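Long-range contacts in structural polyprotein, VP3 (Israeli acute paralysis virus, PDB 5CDD), which probably serves as a structural building block of the virus capsid, one jelly-roll subunit of the shell that surrounds the viral genome: residues D176-A181 with F237-P242; D85-V90 with N169-D174; T150-I155 with K190-L195. All coordinates share one frame; numbering follows the deposited sequence.

Contact 1 of 3, residues D176-A181 with F237-P242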
loop_
_atom_site.group_PDB
_atom_site.type_symbol
_atom_site.label_atom_id
_atom_site.label_comp_id
_atom_site.label_asym_id
_atom_site.label_seq_id
_atom_site.Cartn_x
_atom_site.Cartn_y
_atom_site.Cartn_z
ATOM N N ASP B 176 -59.769 22.652 39.556
ATOM C CA ASP B 176 -60.571 22.092 40.638
ATOM C C ASP B 176 -60.020 20.760 41.131
ATOM O O ASP B 176 -60.230 20.380 42.279
ATOM C CB ASP B 176 -62.021 21.902 40.183
ATOM C CG ASP B 176 -62.632 23.177 39.641
ATOM O OD1 ASP B 176 -62.667 24.186 40.377
ATOM O OD2 ASP B 176 -63.082 23.165 38.475
ATOM N N GLN B 177 -59.307 20.060 40.260
ATOM C CA GLN B 177 -58.737 18.765 40.599
ATOM C C GLN B 177 -57.359 18.872 41.226
ATOM O O GLN B 177 -56.813 17.879 41.698
ATOM C CB GLN B 177 -58.645 17.901 39.344
ATOM C CG GLN B 177 -59.989 17.484 38.792
ATOM C CD GLN B 177 -60.308 16.032 39.087
ATOM O OE1 GLN B 177 -59.765 15.123 38.455
ATOM N NE2 GLN B 177 -61.186 15.806 40.057
ATOM N N LEU B 178 -56.799 20.077 41.246
ATOM C CA LEU B 178 -55.467 20.275 41.792
ATOM C C LEU B 178 -55.413 21.129 43.055
ATOM O O LEU B 178 -54.488 21.921 43.238
ATOM C CB LEU B 178 -54.565 20.867 40.704
ATOM C CG LEU B 178 -54.360 19.959 39.486
ATOM C CD1 LEU B 178 -53.663 20.724 38.385
ATOM C CD2 LEU B 178 -53.550 18.734 39.888
ATOM N N THR B 179 -56.406 20.954 43.923
ATOM C CA THR B 179 -56.466 21.681 45.188
ATOM C C THR B 179 -55.904 20.830 46.326
ATOM O O THR B 179 -55.965 19.605 46.281
ATOM C CB THR B 179 -57.902 22.063 45.548
ATOM O OG1 THR B 179 -58.693 20.874 45.682
ATOM C CG2 THR B 179 -58.487 22.989 44.483
ATOM N N GLY B 180 -55.377 21.488 47.351
ATOM C CA GLY B 180 -54.793 20.779 48.478
ATOM C C GLY B 180 -55.472 19.530 49.021
ATOM O O GLY B 180 -54.787 18.664 49.568
ATOM N N ALA B 181 -56.794 19.430 48.878
ATOM C CA ALA B 181 -57.552 18.287 49.391
ATOM C C ALA B 181 -57.536 17.085 48.460
ATOM O O ALA B 181 -57.160 15.986 48.856
ATOM C CB ALA B 181 -58.985 18.705 49.667
ATOM N N PHE B 237 -46.395 17.196 35.144
ATOM C CA PHE B 237 -46.668 18.623 35.226
ATOM C C PHE B 237 -46.217 19.238 36.544
ATOM O O PHE B 237 -46.016 18.541 37.540
ATOM C CB PHE B 237 -48.169 18.874 35.031
ATOM C CG PHE B 237 -49.033 18.332 36.142
ATOM C CD1 PHE B 237 -49.274 19.086 37.289
ATOM C CD2 PHE B 237 -49.603 17.065 36.047
ATOM C CE1 PHE B 237 -50.069 18.587 38.324
ATOM C CE2 PHE B 237 -50.400 16.556 37.078
ATOM C CZ PHE B 237 -50.632 17.321 38.217
ATOM N N LEU B 238 -46.045 20.556 36.529
ATOM C CA LEU B 238 -45.653 21.302 37.715
ATOM C C LEU B 238 -46.885 22.064 38.166
ATOM O O LEU B 238 -47.724 22.431 37.347
ATOM C CB LEU B 238 -44.541 22.301 37.396
ATOM C CG LEU B 238 -43.131 21.779 37.148
ATOM C CD1 LEU B 238 -42.230 22.928 36.768
ATOM C CD2 LEU B 238 -42.597 21.112 38.392
ATOM N N CYS B 239 -46.992 22.308 39.464
ATOM C CA CYS B 239 -48.140 23.025 39.991
ATOM C C CYS B 239 -47.694 24.088 40.983
ATOM O O CYS B 239 -46.970 23.794 41.937
ATOM C CB CYS B 239 -49.098 22.038 40.658
ATOM S SG CYS B 239 -50.714 22.722 41.036
ATOM N N ILE B 240 -48.127 25.324 40.751
ATOM C CA ILE B 240 -47.771 26.441 41.618
ATOM C C ILE B 240 -48.956 26.846 42.500
ATOM O O ILE B 240 -49.901 27.486 42.036
ATOM C CB ILE B 240 -47.317 27.657 40.782
ATOM C CG1 ILE B 240 -46.209 27.232 39.817
ATOM C CG2 ILE B 240 -46.813 28.762 41.698
ATOM C CD1 ILE B 240 -45.743 28.331 38.888
ATOM N N ARG B 241 -48.894 26.468 43.775
ATOM C CA ARG B 241 -49.959 26.775 44.726
ATOM C C ARG B 241 -49.407 27.452 45.974
ATOM O O ARG B 241 -48.358 27.065 46.488
ATOM C CB ARG B 241 -50.685 25.491 45.139
ATOM C CG ARG B 241 -51.193 24.658 43.980
ATOM C CD ARG B 241 -51.972 23.448 44.469
ATOM N NE ARG B 241 -51.222 22.667 45.446
ATOM C CZ ARG B 241 -51.589 21.467 45.882
ATOM N NH1 ARG B 241 -52.699 20.905 45.424
ATOM N NH2 ARG B 241 -50.849 20.830 46.779
ATOM N N PRO B 242 -50.110 28.477 46.479
ATOM C CA PRO B 242 -49.652 29.180 47.680
ATOM C C PRO B 242 -49.771 28.304 48.926
ATOM O O PRO B 242 -50.795 27.658 49.140
ATOM C CB PRO B 242 -50.584 30.390 47.750
ATOM C CG PRO B 242 -50.990 30.604 46.320
ATOM C CD PRO B 242 -51.224 29.200 45.843
#

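Contact 2 of 3, residues D85-V90 with N169-D174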
loop_
_atom_site.group_PDB
_atom_site.type_symbol
_atom_site.label_atom_id
_atom_site.label_comp_id
_atom_site.label_asym_id
_atom_site.label_seq_id
_atom_site.Cartn_x
_atom_site.Cartn_y
_atom_site.Cartn_z
ATOM N N ASP B 85 -58.422 30.106 32.200
ATOM C CA ASP B 85 -58.526 28.669 32.006
ATOM C C ASP B 85 -57.318 28.169 31.224
ATOM O O ASP B 85 -57.365 27.114 30.592
ATOM C CB ASP B 85 -59.828 28.323 31.280
ATOM C CG ASP B 85 -61.032 28.337 32.212
ATOM O OD1 ASP B 85 -61.116 29.246 33.066
ATOM O OD2 ASP B 85 -61.903 27.451 32.086
ATOM N N ASP B 86 -56.236 28.943 31.263
ATOM C CA ASP B 86 -55.002 28.569 30.570
ATOM C C ASP B 86 -54.010 27.968 31.545
ATOM O O ASP B 86 -54.320 27.751 32.716
ATOM C CB ASP B 86 -54.336 29.780 29.921
ATOM C CG ASP B 86 -55.244 30.505 28.959
ATOM O OD1 ASP B 86 -55.973 29.837 28.194
ATOM O OD2 ASP B 86 -55.214 31.754 28.953
ATOM N N TRP B 87 -52.820 27.687 31.024
ATOM C CA TRP B 87 -51.714 27.116 31.782
ATOM C C TRP B 87 -50.838 28.163 32.470
ATOM O O TRP B 87 -50.861 29.344 32.123
ATOM C CB TRP B 87 -50.853 26.230 30.877
ATOM C CG TRP B 87 -51.646 25.262 30.053
ATOM C CD1 TRP B 87 -52.192 25.489 28.823
ATOM C CD2 TRP B 87 -51.981 23.913 30.399
ATOM N NE1 TRP B 87 -52.847 24.365 28.382
ATOM C CE2 TRP B 87 -52.734 23.383 29.331
ATOM C CE3 TRP B 87 -51.720 23.102 31.508
ATOM C CZ2 TRP B 87 -53.226 22.081 29.340
ATOM C CZ3 TRP B 87 -52.210 21.808 31.514
ATOM C CH2 TRP B 87 -52.955 21.310 30.437
ATOM N N GLY B 88 -50.064 27.702 33.445
ATOM C CA GLY B 88 -49.136 28.523 34.204
ATOM C C GLY B 88 -49.214 28.165 35.673
ATOM O O GLY B 88 -48.190 27.963 36.324
ATOM N N GLY B 89 -50.432 28.059 36.192
ATOM C CA GLY B 89 -50.629 27.642 37.565
ATOM C C GLY B 89 -50.180 26.199 37.532
ATOM O O GLY B 89 -49.545 25.669 38.445
ATOM N N VAL B 90 -50.550 25.578 36.417
ATOM C CA VAL B 90 -50.283 24.184 36.091
ATOM C C VAL B 90 -49.460 24.202 34.804
ATOM O O VAL B 90 -49.921 24.683 33.767
ATOM C CB VAL B 90 -51.578 23.383 35.845
ATOM C CG1 VAL B 90 -51.235 21.927 35.573
ATOM C CG2 VAL B 90 -52.499 23.492 37.050
ATOM N N ASN B 169 -61.729 23.592 20.759
ATOM C CA ASN B 169 -60.543 23.929 19.982
ATOM C C ASN B 169 -59.250 24.103 20.775
ATOM O O ASN B 169 -58.287 24.672 20.264
ATOM C CB ASN B 169 -60.805 25.206 19.192
ATOM C CG ASN B 169 -61.257 26.351 20.077
ATOM O OD1 ASN B 169 -60.786 26.499 21.208
ATOM N ND2 ASN B 169 -62.163 27.175 19.565
ATOM N N ASN B 170 -59.213 23.621 22.012
ATOM C CA ASN B 170 -58.005 23.757 22.820
ATOM C C ASN B 170 -58.038 22.802 24.011
ATOM O O ASN B 170 -58.934 21.968 24.122
ATOM C CB ASN B 170 -57.872 25.201 23.318
ATOM C CG ASN B 170 -56.428 25.602 23.590
ATOM O OD1 ASN B 170 -55.688 24.896 24.275
ATOM N ND2 ASN B 170 -56.026 26.751 23.058
ATOM N N ILE B 171 -57.049 22.925 24.889
ATOM C CA ILE B 171 -56.957 22.090 26.083
ATOM C C ILE B 171 -56.370 22.899 27.235
ATOM O O ILE B 171 -55.309 23.508 27.101
ATOM C CB ILE B 171 -56.067 20.850 25.843
ATOM C CG1 ILE B 171 -56.701 19.949 24.781
ATOM C CG2 ILE B 171 -55.889 20.076 27.144
ATOM C CD1 ILE B 171 -55.888 18.720 24.461
ATOM N N GLY B 172 -57.068 22.904 28.366
ATOM C CA GLY B 172 -56.600 23.646 29.521
ATOM C C GLY B 172 -56.543 22.771 30.755
ATOM O O GLY B 172 -56.969 21.618 30.713
ATOM N N PRO B 173 -56.020 23.290 31.875
ATOM C CA PRO B 173 -55.919 22.524 33.118
ATOM C C PRO B 173 -57.234 22.450 33.891
ATOM O O PRO B 173 -58.103 23.312 33.748
ATOM C CB PRO B 173 -54.845 23.278 33.889
ATOM C CG PRO B 173 -55.140 24.695 33.520
ATOM C CD PRO B 173 -55.382 24.611 32.022
ATOM N N ASP B 174 -57.363 21.410 34.708
ATOM C CA ASP B 174 -58.547 21.207 35.533
ATOM C C ASP B 174 -58.163 21.588 36.960
ATOM O O ASP B 174 -57.923 20.720 37.801
ATOM C CB ASP B 174 -58.980 19.743 35.491
ATOM C CG ASP B 174 -60.372 19.533 36.045
ATOM O OD1 ASP B 174 -60.686 20.106 37.110
ATOM O OD2 ASP B 174 -61.152 18.789 35.420
#

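Contact 3 of 3, residues T150-I155 with K190-L195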
loop_
_atom_site.group_PDB
_atom_site.type_symbol
_atom_site.label_atom_id
_atom_site.label_comp_id
_atom_site.label_asym_id
_atom_site.label_seq_id
_atom_site.Cartn_x
_atom_site.Cartn_y
_atom_site.Cartn_z
ATOM N N THR B 150 -44.730 39.265 51.599
ATOM C CA THR B 150 -44.358 38.019 52.253
ATOM C C THR B 150 -45.344 36.932 51.848
ATOM O O THR B 150 -46.429 37.218 51.340
ATOM C CB THR B 150 -44.356 38.160 53.792
ATOM O OG1 THR B 150 -45.653 38.572 54.239
ATOM C CG2 THR B 150 -43.320 39.184 54.229
ATOM N N GLY B 151 -44.958 35.683 52.074
ATOM C CA GLY B 151 -45.812 34.569 51.712
ATOM C C GLY B 151 -44.942 33.440 51.205
ATOM O O GLY B 151 -43.731 33.609 51.068
ATOM N N ARG B 152 -45.545 32.291 50.922
ATOM C CA ARG B 152 -44.789 31.144 50.441
ATOM C C ARG B 152 -45.481 30.436 49.291
ATOM O O ARG B 152 -46.633 30.028 49.404
ATOM C CB ARG B 152 -44.555 30.161 51.585
ATOM C CG ARG B 152 -43.529 30.640 52.589
ATOM C CD ARG B 152 -44.013 30.446 54.017
ATOM N NE ARG B 152 -44.324 29.054 54.309
ATOM C CZ ARG B 152 -43.437 28.066 54.281
ATOM N NH1 ARG B 152 -42.172 28.316 53.975
ATOM N NH2 ARG B 152 -43.822 26.822 54.545
ATOM N N LEU B 153 -44.760 30.287 48.184
ATOM C CA LEU B 153 -45.295 29.634 46.999
ATOM C C LEU B 153 -44.780 28.198 46.926
ATOM O O LEU B 153 -43.616 27.930 47.221
ATOM C CB LEU B 153 -44.876 30.430 45.757
ATOM C CG LEU B 153 -45.734 30.370 44.492
ATOM C CD1 LEU B 153 -47.175 30.749 44.802
ATOM C CD2 LEU B 153 -45.147 31.321 43.462
ATOM N N GLU B 154 -45.656 27.276 46.544
ATOM C CA GLU B 154 -45.293 25.869 46.440
ATOM C C GLU B 154 -45.283 25.414 44.989
ATOM O O GLU B 154 -46.201 25.719 44.226
ATOM C CB GLU B 154 -46.284 25.015 47.230
ATOM C CG GLU B 154 -46.147 23.518 47.011
ATOM C CD GLU B 154 -47.281 22.732 47.645
ATOM O OE1 GLU B 154 -48.458 23.007 47.320
ATOM O OE2 GLU B 154 -46.995 21.834 48.467
ATOM N N ILE B 155 -44.240 24.685 44.611
ATOM C CA ILE B 155 -44.115 24.170 43.255
ATOM C C ILE B 155 -43.729 22.701 43.369
ATOM O O ILE B 155 -42.620 22.380 43.792
ATOM C CB ILE B 155 -43.021 24.917 42.466
ATOM C CG1 ILE B 155 -43.277 26.425 42.507
ATOM C CG2 ILE B 155 -43.007 24.435 41.024
ATOM C CD1 ILE B 155 -42.182 27.224 43.193
ATOM N N LYS B 190 -41.000 18.631 45.554
ATOM C CA LYS B 190 -41.395 20.033 45.496
ATOM C C LYS B 190 -40.387 21.002 46.095
ATOM O O LYS B 190 -39.377 20.604 46.677
ATOM C CB LYS B 190 -42.738 20.222 46.205
ATOM C CG LYS B 190 -42.720 19.824 47.674
ATOM C CD LYS B 190 -44.054 20.104 48.343
ATOM C CE LYS B 190 -44.051 19.632 49.788
ATOM N NZ LYS B 190 -43.794 18.166 49.884
ATOM N N TYR B 191 -40.688 22.287 45.936
ATOM C CA TYR B 191 -39.865 23.363 46.462
ATOM C C TYR B 191 -40.798 24.467 46.940
ATOM O O TYR B 191 -41.784 24.788 46.275
ATOM C CB TYR B 191 -38.938 23.929 45.387
ATOM C CG TYR B 191 -38.099 25.080 45.891
ATOM C CD1 TYR B 191 -37.020 24.855 46.744
ATOM C CD2 TYR B 191 -38.416 26.397 45.563
ATOM C CE1 TYR B 191 -36.278 25.914 47.259
ATOM C CE2 TYR B 191 -37.680 27.465 46.075
ATOM C CZ TYR B 191 -36.613 27.215 46.922
ATOM O OH TYR B 191 -35.879 28.262 47.433
ATOM N N ILE B 192 -40.490 25.043 48.095
ATOM C CA ILE B 192 -41.308 26.113 48.639
ATOM C C ILE B 192 -40.533 27.421 48.603
ATOM O O ILE B 192 -39.558 27.600 49.334
ATOM C CB ILE B 192 -41.737 25.807 50.087
ATOM C CG1 ILE B 192 -42.619 24.558 50.102
ATOM C CG2 ILE B 192 -42.487 26.994 50.673
ATOM C CD1 ILE B 192 -43.089 24.153 51.477
ATOM N N LEU B 193 -40.966 28.325 47.735
ATOM C CA LEU B 193 -40.321 29.620 47.590
ATOM C C LEU B 193 -40.872 30.591 48.629
ATOM O O LEU B 193 -42.057 30.922 48.613
ATOM C CB LEU B 193 -40.563 30.166 46.181
ATOM C CG LEU B 193 -39.874 31.477 45.800
ATOM C CD1 LEU B 193 -38.366 31.318 45.905
ATOM C CD2 LEU B 193 -40.269 31.861 44.386
ATOM N N ASP B 194 -40.007 31.036 49.534
ATOM C CA ASP B 194 -40.400 31.972 50.583
ATOM C C ASP B 194 -39.956 33.379 50.193
ATOM O O ASP B 194 -38.762 33.674 50.162
ATOM C CB ASP B 194 -39.752 31.570 51.909
ATOM C CG ASP B 194 -40.357 32.291 53.097
ATOM O OD1 ASP B 194 -40.356 33.541 53.105
ATOM O OD2 ASP B 194 -40.834 31.605 54.028
ATOM N N LEU B 195 -40.923 34.246 49.899
ATOM C CA LEU B 195 -40.639 35.619 49.494
ATOM C C LEU B 195 -39.756 36.399 50.468
ATOM O O LEU B 195 -39.264 37.480 50.138
ATOM C CB LEU B 195 -41.950 36.382 49.274
ATOM C CG LEU B 195 -42.748 36.065 48.006
ATOM C CD1 LEU B 195 -43.080 34.584 47.946
ATOM C CD2 LEU B 195 -44.021 36.897 47.992
#

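Contact 1 of 3, residues D176-A181 with F237-P242
L178 carries its CG anti to its own carbonyl carbon (chi1 -63°), while F237 holds CG between its backbone N and carbonyl carbon (chi1 67°); from these starting points the two side chains run antiparallel past one another. The branch that touches most closely is L178 CD2, which lies 3.6 Å from F237 CZ and approaches the ring obliquely. CD1 of L178 reaches the same end of the ring more loosely, 4.2 Å from F237 CE1. Beside it, the SG of C239 stands 4.3 Å from L178 CB, the short cysteine side chain meeting the leucine at its beta carbon.

The strand 236-247 belongs to the four-stranded CHEF sheet of the viral jelly roll. F237, C239 and R241 point toward the loop between strands 171-173 and 189-194, whereas L238 and I240 face strand 132-144 across the barrel interior. An arginine suits the end of this row, because its long chain spans the gap to a loop offering backbone carbonyls. Its bend at chi3 (-52°) sets NE, and NH1 donates to L178 O at 3.0 Å in a bond that is almost straight at the hydrogen. The acceptor lies in the guanidinium plane, yet the donor stands well above the carbonyl plane of L178. R241 CD is also 3.2 Å from L178 O, so the carbonyl rests against the chain as well as its tip.

NH1 donates a second time, to A183 O, and NH2 forms a salt bridge with E154 of the adjacent strand, which would probably offset the arginine's charge in this buried setting. Y195 of a neighbouring subunit packs on both L178 and F237.

Contact 2 of 3, residues D85-V90 with N169-D174
W87 and P173 meet where the connection into strand 90-92, the C strand of the jelly-roll CHEF sheet, passes the small hairpin of strands 164-166 and 171-173 inserted between its E and F strands. From CB the tryptophan sets CG anti to its own carbonyl carbon (chi1 -48°), and although CB does not aim at the hairpin, the indole does reach it. CD1 comes only loosely near I171 O, but the next atom, NE1, donates to that oxygen at 2.9 Å, a weak bond bent to 129° at the hydrogen. The acceptor sits at the edge of the ring. CE2 also lies close to I171 O and under G172 CA, while CD2 faces P173 CD.

Farther round the indole, CZ2 lies near I171 O as well as G172 C and I171 CG2, the last 4.0 Å away at the rim. G172 CA is 3.4 Å above the plane of the W87 ring, offset toward the rim; glycine suits this position because a beta carbon would run into D85 O. CH2 lies beneath G172 C and P173 N, and CZ3 and CE3 continue beneath the pyrrolidine, with P173 CB 3.8 Å from W87 CZ3. P173 CD is over the centre of the six-membered ring, 3.9 Å from its centroid, a CH-pi contact close to the ring normal. Proline fits well here, since its CD, next to the amide nitrogen, carries polarised C-H groups and has a fixed direction. Y98 adds an edge-to-face contact to the same indole.

The backbone of 85-90 and V90 also border the proline: P173 CD lies 3.5 Å from D85 O and P173 CG 3.3 Å from D86 O, while P173 CB and V90 CB are 3.8 Å apart.

Contact 3 of 3, residues T150-I155 with K190-L195
Strands 150-155 and 190-194 are neighbouring antiparallel members of the CHEF sheet, its E and F strands, with R152-D194 and E154-I192 as non-hydrogen-bonded pairs and L153-L193 and I155-Y191 as hydrogen-bonded ones. L153 and L193 exchange both backbone bonds, L153 N to L193 O 2.8 Å and L193 N to L153 O 2.7 Å. I155 and Y191 do likewise, and L195 N closes the end on G151 O at 3.1 Å. G151 has a positive phi (143°), a conformation that suits glycine.

L153, L193, I155 and Y191 lie on the face turned toward strands 132-144 and 64-72, where branched apolar groups fill the interior; Y191, at the partly exposed end, bonds through OH to N10 of a neighbouring subunit. The other face carries three charged residues, R152, E154 and D194, and I192. R152 bends at chi2 and at chi3 (58°), and its NH1 forms a salt bridge with D194 OD2 at 3.6 Å, the guanidinium and carboxylate planes turned 52° apart. The same oxygen touches the aliphatic part, 3.2 Å from R152 CG. I192 CG2 sits over one guanidinium face, offset toward the rim and 3.6 Å from R152 NH1, so the beta-branched residue covers a flat charged group. D194 OD1 accepts from T196 N.

E154 OE2 rests 3.4 Å from K190 CD; their charged ends both turn to S185, E154 OE2 to its hydroxyl and K190 NZ to its carbonyl. Antiparallel E-F pairing with one face packed on the opposite sheet is characteristic of the viral jelly-roll sandwich.

Overall arrangement
Contacts 1 and 3 share the CHEF sheet: strand 236-247 lies between 90-92 and 150-159, and I240 packs on L153 from one strand to the next. Contact 2 joins the same sheet at its other side, where G89 O probably accepts from I240 N and V90 packs on L178 and F237. Contacts 2 and 3 do not touch. The chemistry follows the place: contact 3 is regular backbone pairing, partly buried, with a charged face away from the opposite sheet, whereas contacts 1 and 2 are mostly buried, set an irregular segment against the sheet or the EF hairpin, and combine apolar side-chain packing with a side-chain donor to a backbone carbonyl. Only contact 2 has touching residues that are exposed, D85 and D86.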